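Local coordinates for putative cytoplasmic protein (Salmonella typhimurium LT2, PDB 2Q02) that is of unknown function but binds zinc in a xylose isomerase-like TIM barrel and may act as an isomerase, at residues D170-L176 and L210-R215; I11-I15 and R39-P43; Y74-Q78 and L104-D109. All blocks are in the same frame, centred on the assembly; numbering follows the deposited sequence.

Contact 1 (D170-L176 and L210-R215); sequences DTFHHHL and LADEQR. With ZN (zinc ion), chain E.
The ring of Phe-172 lies between Arg-215 on one face and Leu-176 on the other. Arg-215 CD sits 3.6 Å from the centroid of the Phe-172 ring, a CH-pi contact over the face, while Leu-176 CD1 covers the opposite face near the rim. The guanidinium of Arg-215 continues almost parallel to the ring, the planes 11° apart, with Phe-172 CB over one of its own faces. At its edge Arg-215 NH1 donates a salt-bridge hydrogen bond of 3.2 Å to Asp-212 OD1, which lies near the guanidinium plane, while the nitrogen stands above the carboxylate plane. The bend at chi3 of Arg-215 (66°) lets the aliphatic part cover the ring while the head turns to Asp-170. There Arg-215 NH2 makes a bent salt-bridge hydrogen bond of 3.2 Å to Asp-170 OD2, which is tilted out of the guanidinium plane, so one arginine links both aspartates. Asp-170 OD2 also binds zinc at 1.9 Å, making Arg-215 a second-shell partner that would help orient the carboxylate; it also donates to Glu-245 and, through NE, to Ser-199. Asp-170 OD1 caps helix 171-176 through a weak bond from Phe-172 N. Farther along, Leu-210 CB packs 4.1 Å from Leu-176 CD1. With Glu-139, His-197 and Glu-245, Asp-170 supplies the protein ligands of a metal site at the C-terminal ends of the barrel strands, as in xylose isomerase-like TIM barrels.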
# COMPACT_ATOMS: atom_id res chain seq x y z
N ASP A 170 -1.71 -5.70 -3.36
CA ASP A 170 -1.75 -4.61 -4.30
C ASP A 170 -2.22 -5.15 -5.68
O ASP A 170 -1.58 -6.04 -6.26
CB ASP A 170 -0.36 -4.03 -4.35
CG ASP A 170 -0.28 -2.79 -5.15
OD1 ASP A 170 -0.73 -2.82 -6.30
OD2 ASP A 170 0.25 -1.80 -4.61
N THR A 171 -3.34 -4.64 -6.20
CA THR A 171 -3.95 -5.22 -7.41
C THR A 171 -3.02 -5.19 -8.63
O THR A 171 -3.09 -6.08 -9.48
CB THR A 171 -5.25 -4.53 -7.80
OG1 THR A 171 -4.99 -3.13 -7.99
CG2 THR A 171 -6.34 -4.75 -6.75
N PHE A 172 -2.17 -4.18 -8.72
CA PHE A 172 -1.16 -4.12 -9.77
C PHE A 172 -0.15 -5.25 -9.63
O PHE A 172 0.22 -5.91 -10.63
CB PHE A 172 -0.42 -2.78 -9.71
CG PHE A 172 0.79 -2.70 -10.59
CD1 PHE A 172 2.04 -3.07 -10.12
CD2 PHE A 172 0.69 -2.19 -11.89
CE1 PHE A 172 3.18 -2.95 -10.95
CE2 PHE A 172 1.82 -2.07 -12.71
CZ PHE A 172 3.06 -2.44 -12.24
N HIS A 173 0.32 -5.46 -8.41
CA HIS A 173 1.33 -6.49 -8.17
C HIS A 173 0.75 -7.89 -8.33
O HIS A 173 1.45 -8.78 -8.83
CB HIS A 173 2.07 -6.27 -6.84
CG HIS A 173 2.91 -5.03 -6.86
ND1 HIS A 173 3.98 -4.87 -7.72
CD2 HIS A 173 2.82 -3.87 -6.16
CE1 HIS A 173 4.52 -3.68 -7.54
NE2 HIS A 173 3.84 -3.06 -6.59
N HIS A 174 -0.51 -8.08 -7.96
CA HIS A 174 -1.23 -9.30 -8.28
C HIS A 174 -1.30 -9.52 -9.81
O HIS A 174 -1.08 -10.63 -10.32
CB HIS A 174 -2.66 -9.25 -7.70
CG HIS A 174 -3.52 -10.43 -8.06
ND1 HIS A 174 -3.61 -11.56 -7.27
CD2 HIS A 174 -4.33 -10.65 -9.12
CE1 HIS A 174 -4.43 -12.42 -7.83
NE2 HIS A 174 -4.88 -11.90 -8.96
N HIS A 175 -1.62 -8.45 -10.54
CA HIS A 175 -1.77 -8.55 -11.98
C HIS A 175 -0.48 -8.95 -12.66
O HIS A 175 -0.50 -9.75 -13.59
CB HIS A 175 -2.27 -7.22 -12.55
CG HIS A 175 -2.55 -7.25 -14.01
ND1 HIS A 175 -1.80 -6.53 -14.92
CD2 HIS A 175 -3.51 -7.87 -14.73
CE1 HIS A 175 -2.29 -6.71 -16.14
NE2 HIS A 175 -3.32 -7.53 -16.05
N LEU A 176 0.64 -8.42 -12.18
CA LEU A 176 1.97 -8.73 -12.76
C LEU A 176 2.48 -10.12 -12.41
O LEU A 176 3.25 -10.70 -13.18
CB LEU A 176 3.04 -7.70 -12.38
CG LEU A 176 3.26 -6.59 -13.39
CD1 LEU A 176 2.09 -5.63 -13.40
CD2 LEU A 176 4.54 -5.88 -13.03
N LEU A 210 5.13 -3.82 -17.88
CA LEU A 210 4.45 -2.78 -17.09
C LEU A 210 5.30 -2.35 -15.91
O LEU A 210 6.03 -3.16 -15.34
CB LEU A 210 3.10 -3.29 -16.58
CG LEU A 210 1.95 -3.40 -17.59
CD1 LEU A 210 0.79 -4.13 -16.98
CD2 LEU A 210 1.52 -2.01 -18.08
N ALA A 211 5.23 -1.06 -15.58
CA ALA A 211 5.93 -0.45 -14.43
C ALA A 211 4.98 0.51 -13.70
O ALA A 211 3.89 0.81 -14.19
CB ALA A 211 7.19 0.28 -14.87
N ASP A 212 5.40 0.98 -12.53
CA ASP A 212 4.59 1.89 -11.71
C ASP A 212 4.15 3.17 -12.43
O ASP A 212 3.08 3.70 -12.14
CB ASP A 212 5.32 2.25 -10.42
CG ASP A 212 5.44 1.08 -9.46
OD1 ASP A 212 4.64 0.14 -9.54
OD2 ASP A 212 6.37 1.08 -8.63
N GLU A 213 4.95 3.64 -13.39
CA GLU A 213 4.61 4.83 -14.18
C GLU A 213 3.25 4.75 -14.94
O GLU A 213 2.68 5.77 -15.30
CB GLU A 213 5.78 5.15 -15.15
CG GLU A 213 5.50 6.15 -16.26
CD GLU A 213 5.01 7.51 -15.76
OE1 GLU A 213 5.31 7.84 -14.59
OE2 GLU A 213 4.32 8.23 -16.54
N GLN A 214 2.77 3.53 -15.19
CA GLN A 214 1.49 3.33 -15.89
C GLN A 214 0.30 3.31 -14.93
O GLN A 214 -0.85 3.22 -15.36
CB GLN A 214 1.49 2.01 -16.66
CG GLN A 214 2.32 2.01 -17.95
CD GLN A 214 3.82 1.87 -17.70
OE1 GLN A 214 4.29 0.89 -17.14
NE2 GLN A 214 4.57 2.86 -18.11
N ARG A 215 0.56 3.39 -13.63
CA ARG A 215 -0.48 3.21 -12.65
C ARG A 215 -1.20 4.52 -12.40
O ARG A 215 -0.64 5.46 -11.81
CB ARG A 215 0.07 2.63 -11.34
CG ARG A 215 0.52 1.18 -11.46
CD ARG A 215 1.28 0.76 -10.27
NE ARG A 215 0.44 0.73 -9.09
CZ ARG A 215 0.84 0.35 -7.88
NH1 ARG A 215 2.10 -0.05 -7.67
NH2 ARG A 215 -0.02 0.38 -6.87
ZN ZN E . 1.11 -0.85 -3.14

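Contact 2 (I11-I15 and R39-P43); sequences INRKI and RNDMP
With CG turned away from the backbone N (chi1 -168°), Asn-12 brings its amide oxygen to Arg-39, whose chain bends at chi3 (55°) to present its guanidinium edge. Arg-39 NH1 donates to Asn-12 OD1 over 3.2 Å, in the guanidinium plane but tilted from that of the carbonyl. The same oxygen takes the backbone N of Lys-14 at 3.0 Å, this time on an in-plane lone pair, which makes an Asx turn and fixes the rotation of the amide. Along its other edge Arg-39 grips Asp-41 side-on: NE meets OD1 at 2.9 Å and NH2 meets OD2 at 3.0 Å, each on a syn lone pair, so the guanidinium is held flat from two sides. Lys-14 crosses over one face of it, CD lying 3.4 Å from Arg-39 NE, and its ammonium ends beside Asp-41, a long salt bridge of 3.6 Å from NZ to OD1. Met-42, a selenomethionine, lays its CE 3.3 Å from Lys-14 CD and its CG against the Arg-13 guanidinium. A water accepts from both Arg-13 NH1 and the backbone N of Arg-39, and Arg-13 reaches on to a salt bridge with Asp-49. Arg-39 also pairs with the zinc ligand Glu-245, placing the contact beside the metal site. Strands 9-12 and 35-39 are neighbours in the barrel; Arg-13 packs on helix 21-30, Asn-12 and Arg-39 touch Asn-71 of strand 66-73, and Ile-15 leans on helix 256-271.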
# COMPACT_ATOMS: atom_id res chain seq x y z
N ILE A 11 -7.04 7.12 1.21
CA ILE A 11 -6.35 7.81 0.14
C ILE A 11 -4.86 7.81 0.44
O ILE A 11 -4.40 8.40 1.42
CB ILE A 11 -6.87 9.24 -0.07
CG1 ILE A 11 -8.42 9.28 -0.05
CG2 ILE A 11 -6.29 9.83 -1.37
CD1 ILE A 11 -9.10 8.38 -1.06
N ASN A 12 -4.11 7.14 -0.43
CA ASN A 12 -2.66 7.16 -0.36
C ASN A 12 -2.13 8.52 -0.90
O ASN A 12 -2.61 9.05 -1.92
CB ASN A 12 -2.09 5.96 -1.14
CG ASN A 12 -0.61 5.74 -0.89
OD1 ASN A 12 0.19 6.64 -1.12
ND2 ASN A 12 -0.24 4.54 -0.43
N ARG A 13 -1.14 9.08 -0.20
CA ARG A 13 -0.60 10.39 -0.55
C ARG A 13 0.12 10.46 -1.91
O ARG A 13 0.37 11.56 -2.40
CB ARG A 13 0.33 10.93 0.54
CG ARG A 13 0.62 12.42 0.38
CD ARG A 13 1.63 12.96 1.37
NE ARG A 13 1.89 14.39 1.15
CZ ARG A 13 3.03 15.02 1.43
NH1 ARG A 13 4.04 14.37 1.97
NH2 ARG A 13 3.15 16.32 1.17
N LYS A 14 0.44 9.31 -2.52
CA LYS A 14 1.07 9.32 -3.86
C LYS A 14 0.20 9.97 -4.93
O LYS A 14 0.72 10.41 -5.95
CB LYS A 14 1.46 7.90 -4.31
CG LYS A 14 2.63 7.88 -5.34
CD LYS A 14 3.99 7.89 -4.65
CE LYS A 14 5.13 8.14 -5.64
NZ LYS A 14 6.27 8.99 -5.10
N ILE A 15 -1.12 10.02 -4.70
CA ILE A 15 -2.07 10.65 -5.63
C ILE A 15 -1.93 12.18 -5.71
O ILE A 15 -2.37 12.80 -6.67
CB ILE A 15 -3.55 10.26 -5.27
CG1 ILE A 15 -4.49 10.46 -6.44
CG2 ILE A 15 -4.05 11.00 -4.03
CD1 ILE A 15 -5.84 9.78 -6.25
N ARG A 39 4.03 8.73 3.22
CA ARG A 39 5.10 8.10 2.46
C ARG A 39 6.48 8.81 2.56
O ARG A 39 6.57 10.05 2.63
CB ARG A 39 4.73 8.05 0.97
CG ARG A 39 3.28 7.66 0.60
CD ARG A 39 3.15 7.66 -0.92
NE ARG A 39 4.17 6.79 -1.49
CZ ARG A 39 4.01 5.50 -1.75
NH1 ARG A 39 2.85 4.88 -1.58
NH2 ARG A 39 5.02 4.81 -2.23
N ASN A 40 7.55 8.02 2.52
CA ASN A 40 8.91 8.59 2.58
C ASN A 40 9.52 8.88 1.18
O ASN A 40 10.67 9.29 1.09
CB ASN A 40 9.87 7.71 3.39
CG ASN A 40 10.25 6.45 2.66
OD1 ASN A 40 9.57 6.05 1.71
ND2 ASN A 40 11.34 5.81 3.09
N ASP A 41 8.73 8.70 0.11
CA ASP A 41 9.25 8.89 -1.25
C ASP A 41 8.50 9.99 -2.02
O ASP A 41 8.43 9.98 -3.26
CB ASP A 41 9.24 7.58 -2.04
CG ASP A 41 7.88 6.98 -2.18
OD1 ASP A 41 6.89 7.63 -1.81
OD2 ASP A 41 7.83 5.83 -2.66
N MSE A 42 7.98 10.97 -1.29
CA MSE A 42 7.41 12.15 -1.90
C MSE A 42 8.54 13.07 -2.31
O MSE A 42 9.70 12.80 -1.98
CB MSE A 42 6.52 12.85 -0.89
CG MSE A 42 5.49 11.92 -0.27
SE MSE A 42 4.05 11.36 -1.48
CE MSE A 42 4.87 10.55 -2.86
N PRO A 43 8.22 14.14 -3.07
CA PRO A 43 9.28 15.09 -3.45
C PRO A 43 10.14 15.60 -2.28
O PRO A 43 11.34 15.78 -2.44
CB PRO A 43 8.51 16.25 -4.10
CG PRO A 43 7.31 15.61 -4.66
CD PRO A 43 6.93 14.52 -3.67
O HOH W 1 4.27 11.55 3.50

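Contact 3 (Y74-Q78 and L104-D109); sequences YPFNQ and LCPLND
Cys-105 O is met by two groups of the facing loop: Phe-76 N donates a hydrogen bond of 3.0 Å, and Pro-75 CA adds a CA-H...O contact at 3.4 Å. The second polar tie lies at the end of Tyr-74, where Asn-108 N donates to Tyr-74 OH over 3.0 Å, close to the ring plane though bent at 141°. Pro-106 O also comes up at the edge of this ring, near CE1, while Pro-75 CB covers the centre of one face. The peptide between Tyr-74 and Pro-75 is cis, and the proline ring lies alongside Leu-107, Pro-75 CG being 3.9 Å from Leu-107 CD1. Phe-76 CG lies between its backbone N and carbonyl carbon (chi1 87°), which turns the ring edge to the Cys-105 to Pro-106 peptide; its CB packs 3.8 Å from Leu-104 CD2. Asn-77 lays its ND2 3.4 Å from Pro-106 CB, while its OD1 bonds to Thr-118. At the outer end a water donates to Asp-109 OD2 and, weakly, to Gln-78 OE1. No charged pair spans the two loops: main-chain amides, a carbonyl, one phenol oxygen, a water and apolar surfaces do the joining, so the fit probably rests mainly on shape and backbone geometry.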
# COMPACT_ATOMS: atom_id res chain seq x y z
N TYR A 74 12.35 -0.45 2.25
CA TYR A 74 12.91 -1.24 1.13
C TYR A 74 14.44 -1.35 1.25
O TYR A 74 15.09 -0.37 1.59
CB TYR A 74 12.50 -0.65 -0.24
CG TYR A 74 13.18 -1.34 -1.43
CD1 TYR A 74 12.61 -2.47 -2.01
CD2 TYR A 74 14.39 -0.88 -1.95
CE1 TYR A 74 13.21 -3.13 -3.06
CE2 TYR A 74 15.01 -1.54 -2.99
CZ TYR A 74 14.41 -2.68 -3.54
OH TYR A 74 14.97 -3.38 -4.58
N PRO A 75 15.02 -2.56 1.02
CA PRO A 75 14.43 -3.90 0.93
C PRO A 75 14.40 -4.62 2.28
O PRO A 75 15.44 -4.89 2.86
CB PRO A 75 15.36 -4.62 -0.07
CG PRO A 75 16.71 -3.96 0.13
CD PRO A 75 16.48 -2.61 0.79
N PHE A 76 13.20 -4.94 2.77
CA PHE A 76 13.06 -5.53 4.13
C PHE A 76 13.77 -6.86 4.24
O PHE A 76 14.18 -7.33 5.30
CB PHE A 76 11.57 -5.68 4.52
CG PHE A 76 10.92 -6.97 4.07
CD1 PHE A 76 10.95 -8.09 4.88
CD2 PHE A 76 10.22 -7.03 2.87
CE1 PHE A 76 10.32 -9.28 4.47
CE2 PHE A 76 9.58 -8.20 2.46
CZ PHE A 76 9.64 -9.33 3.26
N ASN A 77 13.90 -7.41 3.06
CA ASN A 77 14.33 -8.73 2.74
C ASN A 77 15.85 -8.94 2.85
O ASN A 77 16.33 -10.06 2.92
CB ASN A 77 13.91 -8.88 1.25
CG ASN A 77 13.27 -10.15 0.96
OD1 ASN A 77 13.14 -11.00 1.85
ND2 ASN A 77 12.86 -10.33 -0.26
N GLN A 78 16.59 -7.84 2.79
CA GLN A 78 18.06 -7.81 2.76
C GLN A 78 18.51 -6.91 3.90
O GLN A 78 18.99 -5.79 3.71
CB GLN A 78 18.53 -7.27 1.41
CG GLN A 78 20.04 -7.10 1.27
CD GLN A 78 20.49 -7.25 -0.17
OE1 GLN A 78 20.86 -6.27 -0.83
NE2 GLN A 78 20.42 -8.51 -0.69
N LEU A 104 6.35 -2.98 4.28
CA LEU A 104 7.64 -3.63 3.99
C LEU A 104 7.66 -4.19 2.55
O LEU A 104 6.76 -4.94 2.14
CB LEU A 104 7.87 -4.78 4.97
CG LEU A 104 7.93 -4.38 6.45
CD1 LEU A 104 7.70 -5.58 7.35
CD2 LEU A 104 9.26 -3.74 6.81
N CYS A 105 8.68 -3.81 1.79
CA CYS A 105 8.80 -4.23 0.41
C CYS A 105 10.04 -5.06 0.19
O CYS A 105 11.13 -4.68 0.67
CB CYS A 105 8.89 -3.01 -0.52
SG CYS A 105 7.32 -2.13 -0.70
N PRO A 106 9.92 -6.15 -0.59
CA PRO A 106 11.03 -7.10 -0.78
C PRO A 106 12.04 -6.58 -1.77
O PRO A 106 11.72 -5.73 -2.59
CB PRO A 106 10.34 -8.33 -1.39
CG PRO A 106 9.21 -7.73 -2.22
CD PRO A 106 8.73 -6.53 -1.39
N LEU A 107 13.25 -7.12 -1.71
CA LEU A 107 14.29 -6.83 -2.70
C LEU A 107 13.75 -7.08 -4.11
O LEU A 107 13.02 -8.04 -4.35
CB LEU A 107 15.56 -7.65 -2.45
CG LEU A 107 16.75 -7.37 -3.38
CD1 LEU A 107 17.42 -6.02 -3.05
CD2 LEU A 107 17.78 -8.48 -3.35
N ASN A 108 14.10 -6.20 -5.03
CA ASN A 108 13.52 -6.23 -6.38
C ASN A 108 14.59 -5.83 -7.38
O ASN A 108 14.45 -4.86 -8.12
CB ASN A 108 12.24 -5.35 -6.44
CG ASN A 108 11.53 -5.39 -7.80
OD1 ASN A 108 11.18 -6.44 -8.31
ND2 ASN A 108 11.29 -4.21 -8.36
N ASP A 109 15.70 -6.56 -7.38
CA ASP A 109 16.82 -6.28 -8.28
C ASP A 109 17.26 -7.51 -9.11
O ASP A 109 18.35 -7.54 -9.69
CB ASP A 109 18.04 -5.70 -7.52
CG ASP A 109 18.77 -6.74 -6.65
OD1 ASP A 109 18.38 -7.93 -6.67
OD2 ASP A 109 19.72 -6.35 -5.93
O HOH W 2 21.25 -7.50 -3.94

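Overall arrangement
From the N terminus, contact 2 comes first: it joins the end of strand 9-12 to the loop after strand 35-39, closing the loop that carries helix 21-30. Contact 3 follows, linking the loops after strands 66-73 and 101-104 across helix 81-97. Contact 1 closes last, bringing helix 171-176, directly after strand 166-170, against the loop that follows strand 193-198. The three stand in series, with no nesting or crossing, and each ties together the regions that follow two adjacent barrel strands. None touches another; their centres lie about 16 to 19 Å apart. Contacts 1 and 2 both bond to the zinc ligand Glu-245, whereas contact 3 only comes near the site, through Cys-105 beside Glu-139.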